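PDB 6IWR: N-acetylgalactosaminyltransferase 7 from Homo sapiens, which is a glycosyltransferase of the GT-A type that also carries a ricin-type beta-trefoil lectin domain. Local coordinates for residues V406-V409 with E410-D414; K448-K451 with W452-E456. All coordinates share one frame; numbering follows the deposited sequence.

Interaction 1. Residues V406-V409 with E410-D414; sequences VRVV and EVWWD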
loop_
_atom_site.group_PDB
_atom_site.type_symbol
_atom_site.label_atom_id
_atom_site.label_comp_id
_atom_site.label_asym_id
_atom_site.label_seq_id
_atom_site.Cartn_x
_atom_site.Cartn_y
_atom_site.Cartn_z
ATOM N N VAL A 406 0.810 13.638 -23.555
ATOM C CA VAL A 406 0.034 14.284 -24.609
ATOM C C VAL A 406 0.943 14.811 -25.703
ATOM O O VAL A 406 0.598 14.762 -26.886
ATOM C CB VAL A 406 -0.836 15.410 -24.032
ATOM C CG1 VAL A 406 -1.435 16.212 -25.179
ATOM C CG2 VAL A 406 -1.927 14.820 -23.143
ATOM N N ARG A 407 2.087 15.376 -25.330
ATOM C CA ARG A 407 3.009 15.863 -26.347
ATOM C C ARG A 407 3.457 14.717 -27.239
ATOM O O ARG A 407 3.401 14.804 -28.470
ATOM C CB ARG A 407 4.200 16.560 -25.689
ATOM C CG ARG A 407 3.812 17.774 -24.833
ATOM C CD ARG A 407 5.021 18.436 -24.230
ATOM N NE ARG A 407 5.985 18.809 -25.253
ATOM C CZ ARG A 407 5.922 19.928 -25.978
ATOM N NH1 ARG A 407 4.921 20.779 -25.815
ATOM N NH2 ARG A 407 6.844 20.197 -26.895
ATOM N N VAL A 408 3.849 13.604 -26.635
ATOM C CA VAL A 408 4.308 12.476 -27.435
ATOM C C VAL A 408 3.215 12.017 -28.378
ATOM O O VAL A 408 3.453 11.817 -29.577
ATOM C CB VAL A 408 4.783 11.329 -26.533
ATOM C CG1 VAL A 408 5.226 10.142 -27.398
ATOM C CG2 VAL A 408 5.921 11.814 -25.650
ATOM N N VAL A 409 2.000 11.830 -27.847
ATOM C CA VAL A 409 0.915 11.255 -28.640
ATOM C C VAL A 409 0.541 12.187 -29.785
ATOM O O VAL A 409 0.364 11.750 -30.931
ATOM C CB VAL A 409 -0.298 10.948 -27.746
ATOM C CG1 VAL A 409 -1.567 10.753 -28.598
ATOM C CG2 VAL A 409 -0.022 9.710 -26.857
ATOM N N GLU A 410 0.422 13.488 -29.489
ATOM C CA GLU A 410 -0.050 14.445 -30.479
ATOM C C GLU A 410 0.909 14.558 -31.667
ATOM O O GLU A 410 0.478 14.866 -32.793
ATOM C CB GLU A 410 -0.257 15.813 -29.820
ATOM C CG GLU A 410 -1.640 16.054 -29.156
ATOM C CD GLU A 410 -2.817 15.761 -30.073
ATOM O OE1 GLU A 410 -3.884 15.331 -29.559
ATOM O OE2 GLU A 410 -2.667 15.946 -31.302
ATOM N N VAL A 411 2.206 14.314 -31.463
ATOM C CA VAL A 411 3.122 14.460 -32.592
ATOM C C VAL A 411 3.324 13.133 -33.332
ATOM O O VAL A 411 3.580 13.142 -34.536
ATOM C CB VAL A 411 4.464 15.094 -32.146
ATOM C CG1 VAL A 411 4.868 14.582 -30.821
ATOM C CG2 VAL A 411 5.576 14.787 -33.152
ATOM N N TRP A 412 3.153 11.989 -32.665
ATOM C CA TRP A 412 3.578 10.711 -33.236
ATOM C C TRP A 412 2.464 9.707 -33.495
ATOM O O TRP A 412 2.602 8.903 -34.417
ATOM C CB TRP A 412 4.639 10.044 -32.339
ATOM C CG TRP A 412 5.920 10.804 -32.317
ATOM C CD1 TRP A 412 6.451 11.519 -31.267
ATOM C CD2 TRP A 412 6.815 10.993 -33.419
ATOM N NE1 TRP A 412 7.639 12.132 -31.662
ATOM C CE2 TRP A 412 7.876 11.820 -32.974
ATOM C CE3 TRP A 412 6.813 10.562 -34.750
ATOM C CZ2 TRP A 412 8.915 12.207 -33.811
ATOM C CZ3 TRP A 412 7.857 10.952 -35.581
ATOM C CH2 TRP A 412 8.888 11.761 -35.110
ATOM N N TRP A 413 1.373 9.714 -32.727
ATOM C CA TRP A 413 0.405 8.621 -32.803
ATOM C C TRP A 413 -0.660 8.795 -33.878
ATOM O O TRP A 413 -1.476 7.884 -34.059
ATOM C CB TRP A 413 -0.318 8.425 -31.470
ATOM C CG TRP A 413 0.432 7.666 -30.434
ATOM C CD1 TRP A 413 1.795 7.565 -30.301
ATOM C CD2 TRP A 413 -0.136 6.896 -29.360
ATOM N NE1 TRP A 413 2.110 6.781 -29.209
ATOM C CE2 TRP A 413 0.947 6.364 -28.608
ATOM C CE3 TRP A 413 -1.448 6.607 -28.959
ATOM C CZ2 TRP A 413 0.754 5.553 -27.488
ATOM C CZ3 TRP A 413 -1.638 5.806 -27.845
ATOM C CH2 TRP A 413 -0.541 5.288 -27.118
ATOM N N ASP A 414 -0.695 9.926 -34.573
ATOM C CA ASP A 414 -1.714 10.155 -35.587
ATOM C C ASP A 414 -3.104 9.742 -35.120
ATOM O O ASP A 414 -3.567 10.167 -34.055
ATOM C CB ASP A 414 -1.397 9.405 -36.874
ATOM C CG ASP A 414 0.003 9.664 -37.365
ATOM O OD1 ASP A 414 0.545 10.743 -37.056
ATOM O OD2 ASP A 414 0.569 8.771 -38.042
#
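Val409 and Trp413, one helical turn apart, meet methyl against indole. Of the valine's two branches, CG2 does most of the touching: it stands over the middle of the six-membered ring, 3.9 Å from CG2 to the centroid of the Trp413 benzo ring and close to the ring normal, a CH-pi contact. CG1 comes down at the base of the same side chain, 3.9 Å from Trp413 CB. This division of labour follows from the valine rotamer, which sets CG1 opposite the backbone N (chi1 163°) and CG2 opposite the carbonyl carbon. On the tryptophan side, a chi2 of 27° turns a face of the indole, rather than an edge, to the methyl. The backbone secures the pair, since Trp413 N donates to Val409 O at 2.9 Å.

Val406 and Glu410 behave differently. They run alongside each other, Val406 CG1 lying 4.0 Å from Glu410 CG, while the glutamate chain bends away and carries its carboxylate on to Tyr421 and Lys417. The backbone joins the same two residues, Glu410 N donating to Val406 O at 2.9 Å. The third pair is looser: Val408 CG1 is 4.3 Å from Trp412 CD1, and Val408 O accepts from Trp412 N at 3.1 Å while lying near the edge of that indole.

Other helices take up the faces of the turn: Val408 and Trp412 touch helix 355-365, and Val409 and Trp413 reach Phe420 of helix 417-423. Arg407 points elsewhere, bridging to Asp346 and donating to the carbonyls of Tyr432 and Asp434. Asp414 then breaks the helical path with positive phi. Side chains paired at i and i+4, over i+4 N-H to O=C bonds, are the regular pattern of an alpha-helix, here the closing turns of helix 400-412.

Interaction 2. Residues K448-K451 with W452-E456; sequences KSFK and WFMEE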
loop_
_atom_site.group_PDB
_atom_site.type_symbol
_atom_site.label_atom_id
_atom_site.label_comp_id
_atom_site.label_asym_id
_atom_site.label_seq_id
_atom_site.Cartn_x
_atom_site.Cartn_y
_atom_site.Cartn_z
ATOM N N LYS A 448 7.665 8.163 -41.341
ATOM C CA LYS A 448 6.561 7.268 -41.623
ATOM C C LYS A 448 5.427 7.423 -40.607
ATOM O O LYS A 448 5.578 7.997 -39.523
ATOM C CB LYS A 448 7.055 5.832 -41.635
ATOM C CG LYS A 448 8.138 5.597 -42.639
ATOM C CD LYS A 448 8.281 4.127 -42.959
ATOM C CE LYS A 448 9.751 3.712 -42.917
ATOM N NZ LYS A 448 9.997 2.674 -43.943
ATOM N N SER A 449 4.273 6.881 -40.983
ATOM C CA SER A 449 3.045 7.038 -40.222
ATOM C C SER A 449 3.021 6.116 -39.006
ATOM O O SER A 449 3.632 5.042 -38.989
ATOM C CB SER A 449 1.841 6.725 -41.100
ATOM O OG SER A 449 1.898 5.356 -41.478
ATOM N N PHE A 450 2.289 6.534 -37.979
ATOM C CA PHE A 450 2.142 5.628 -36.862
ATOM C C PHE A 450 1.382 4.376 -37.276
ATOM O O PHE A 450 1.505 3.331 -36.627
ATOM C CB PHE A 450 1.468 6.334 -35.690
ATOM C CG PHE A 450 1.625 5.597 -34.381
ATOM C CD1 PHE A 450 2.837 5.572 -33.723
ATOM C CD2 PHE A 450 0.568 4.898 -33.839
ATOM C CE1 PHE A 450 2.992 4.882 -32.541
ATOM C CE2 PHE A 450 0.712 4.203 -32.660
ATOM C CZ PHE A 450 1.919 4.206 -32.003
ATOM N N LYS A 451 0.612 4.455 -38.355
ATOM C CA LYS A 451 -0.129 3.294 -38.828
ATOM C C LYS A 451 0.826 2.235 -39.402
ATOM O O LYS A 451 0.703 1.036 -39.108
ATOM C CB LYS A 451 -1.168 3.777 -39.848
ATOM C CG LYS A 451 -2.301 2.822 -40.194
ATOM C CD LYS A 451 -3.011 2.289 -38.958
ATOM C CE LYS A 451 -3.927 1.112 -39.313
ATOM N NZ LYS A 451 -4.503 0.456 -38.110
ATOM N N TRP A 452 1.807 2.663 -40.211
ATOM C CA TRP A 452 2.873 1.745 -40.622
ATOM C C TRP A 452 3.541 1.128 -39.405
ATOM O O TRP A 452 3.667 -0.095 -39.294
ATOM C CB TRP A 452 3.904 2.470 -41.492
ATOM C CG TRP A 452 5.176 1.696 -41.701
ATOM C CD1 TRP A 452 5.467 0.815 -42.721
ATOM C CD2 TRP A 452 6.336 1.738 -40.870
ATOM N NE1 TRP A 452 6.734 0.309 -42.561
ATOM C CE2 TRP A 452 7.283 0.849 -41.424
ATOM C CE3 TRP A 452 6.653 2.411 -39.686
ATOM C CZ2 TRP A 452 8.534 0.632 -40.837
ATOM C CZ3 TRP A 452 7.897 2.200 -39.111
ATOM C CH2 TRP A 452 8.824 1.323 -39.689
ATOM N N PHE A 453 3.962 1.970 -38.474
ATOM C CA PHE A 453 4.665 1.482 -37.294
ATOM C C PHE A 453 3.873 0.386 -36.587
ATOM O O PHE A 453 4.428 -0.664 -36.243
ATOM C CB PHE A 453 4.944 2.657 -36.366
ATOM C CG PHE A 453 5.566 2.281 -35.066
ATOM C CD1 PHE A 453 6.876 1.815 -35.013
ATOM C CD2 PHE A 453 4.849 2.432 -33.877
ATOM C CE1 PHE A 453 7.460 1.509 -33.793
ATOM C CE2 PHE A 453 5.419 2.111 -32.651
ATOM C CZ PHE A 453 6.729 1.651 -32.605
ATOM N N MET A 454 2.567 0.599 -36.383
ATOM C CA MET A 454 1.770 -0.366 -35.636
ATOM C C MET A 454 1.583 -1.668 -36.403
ATOM O O MET A 454 1.354 -2.725 -35.802
ATOM C CB MET A 454 0.410 0.227 -35.287
ATOM C CG MET A 454 0.351 1.062 -34.003
ATOM S SD MET A 454 0.858 0.125 -32.543
ATOM C CE MET A 454 2.420 0.965 -32.380
ATOM N N GLU A 455 1.671 -1.618 -37.721
ATOM C CA GLU A 455 1.333 -2.781 -38.519
ATOM C C GLU A 455 2.556 -3.571 -38.971
ATOM O O GLU A 455 2.439 -4.778 -39.220
ATOM C CB GLU A 455 0.479 -2.335 -39.714
ATOM C CG GLU A 455 -0.923 -1.893 -39.249
ATOM C CD GLU A 455 -1.841 -1.455 -40.385
ATOM O OE1 GLU A 455 -1.372 -1.332 -41.529
ATOM O OE2 GLU A 455 -3.040 -1.236 -40.135
ATOM N N GLU A 456 3.722 -2.929 -39.033
ATOM C CA GLU A 456 4.961 -3.540 -39.494
ATOM C C GLU A 456 5.914 -3.879 -38.352
ATOM O O GLU A 456 6.448 -4.994 -38.301
ATOM C CB GLU A 456 5.650 -2.602 -40.496
ATOM C CG GLU A 456 6.979 -3.107 -41.025
ATOM C CD GLU A 456 6.861 -4.468 -41.666
ATOM O OE1 GLU A 456 7.809 -5.278 -41.521
ATOM O OE2 GLU A 456 5.815 -4.721 -42.296
#
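Lys448 lies across one face of the Trp452 indole and can be followed atom by atom. CB starts near the rim, 4.0 Å from Trp452 CE3, and CG carries the chain on from there. CD settles over the six-membered ring, 3.8 Å from CD to the Trp452 centroid, in a CH-pi contact. CE moves on toward the far rim and is nearest Trp452 CZ2. NZ ends 4.5 Å from the same centroid, an off-centre cation-pi contact 34° from the ring normal. The opposite face of this indole carries the CB of Glu456.

Next along the chain, Ser449 is the N-cap of helix 450-457. Its OG, set between the backbone N and carbonyl carbon (chi1 64°), accepts from Trp452 N at 3.0 Å, while Ser449 O takes the N-H of Phe453. Trp452 O accepts from both Glu455 N and Glu456 N, and the helix has a wider pi-type turn at 453-456.

On the buried side, the Phe450 and Phe453 rings meet obliquely, planes at 44°. Met454 bends at chi2 and chi3, which brings CE beside Phe450 CZ, and its sulfur makes an oblique Met-aromatic contact. Trp296 of strand 292-296 touches both Phe450 and Met454. Lys451 NZ bonds to Tyr416 OH; its salt bridge to Glu455 OE2 is less certain, because that oxygen is doubtfully placed.

Overall arrangement
The two contacts illustrate how one local principle, pairing along a helical turn, adapts to burial. Interaction 1 belongs to the closing turns of helix 400-412 and is largely buried; interaction 2 opens helix 450-457 with one side buried and the other at the surface. Apolar valine and tryptophan pairs dominate the first, whereas the second adds charged and polar pairs at its exposed flank. Their centres are about 13 Å apart, and they touch directly: Phe450 stacks on Trp413, and Asp414 OD2 probably accepts a hydrogen bond from Phe450 N at 2.8 Å. Both interactions also pack on helix 355-365.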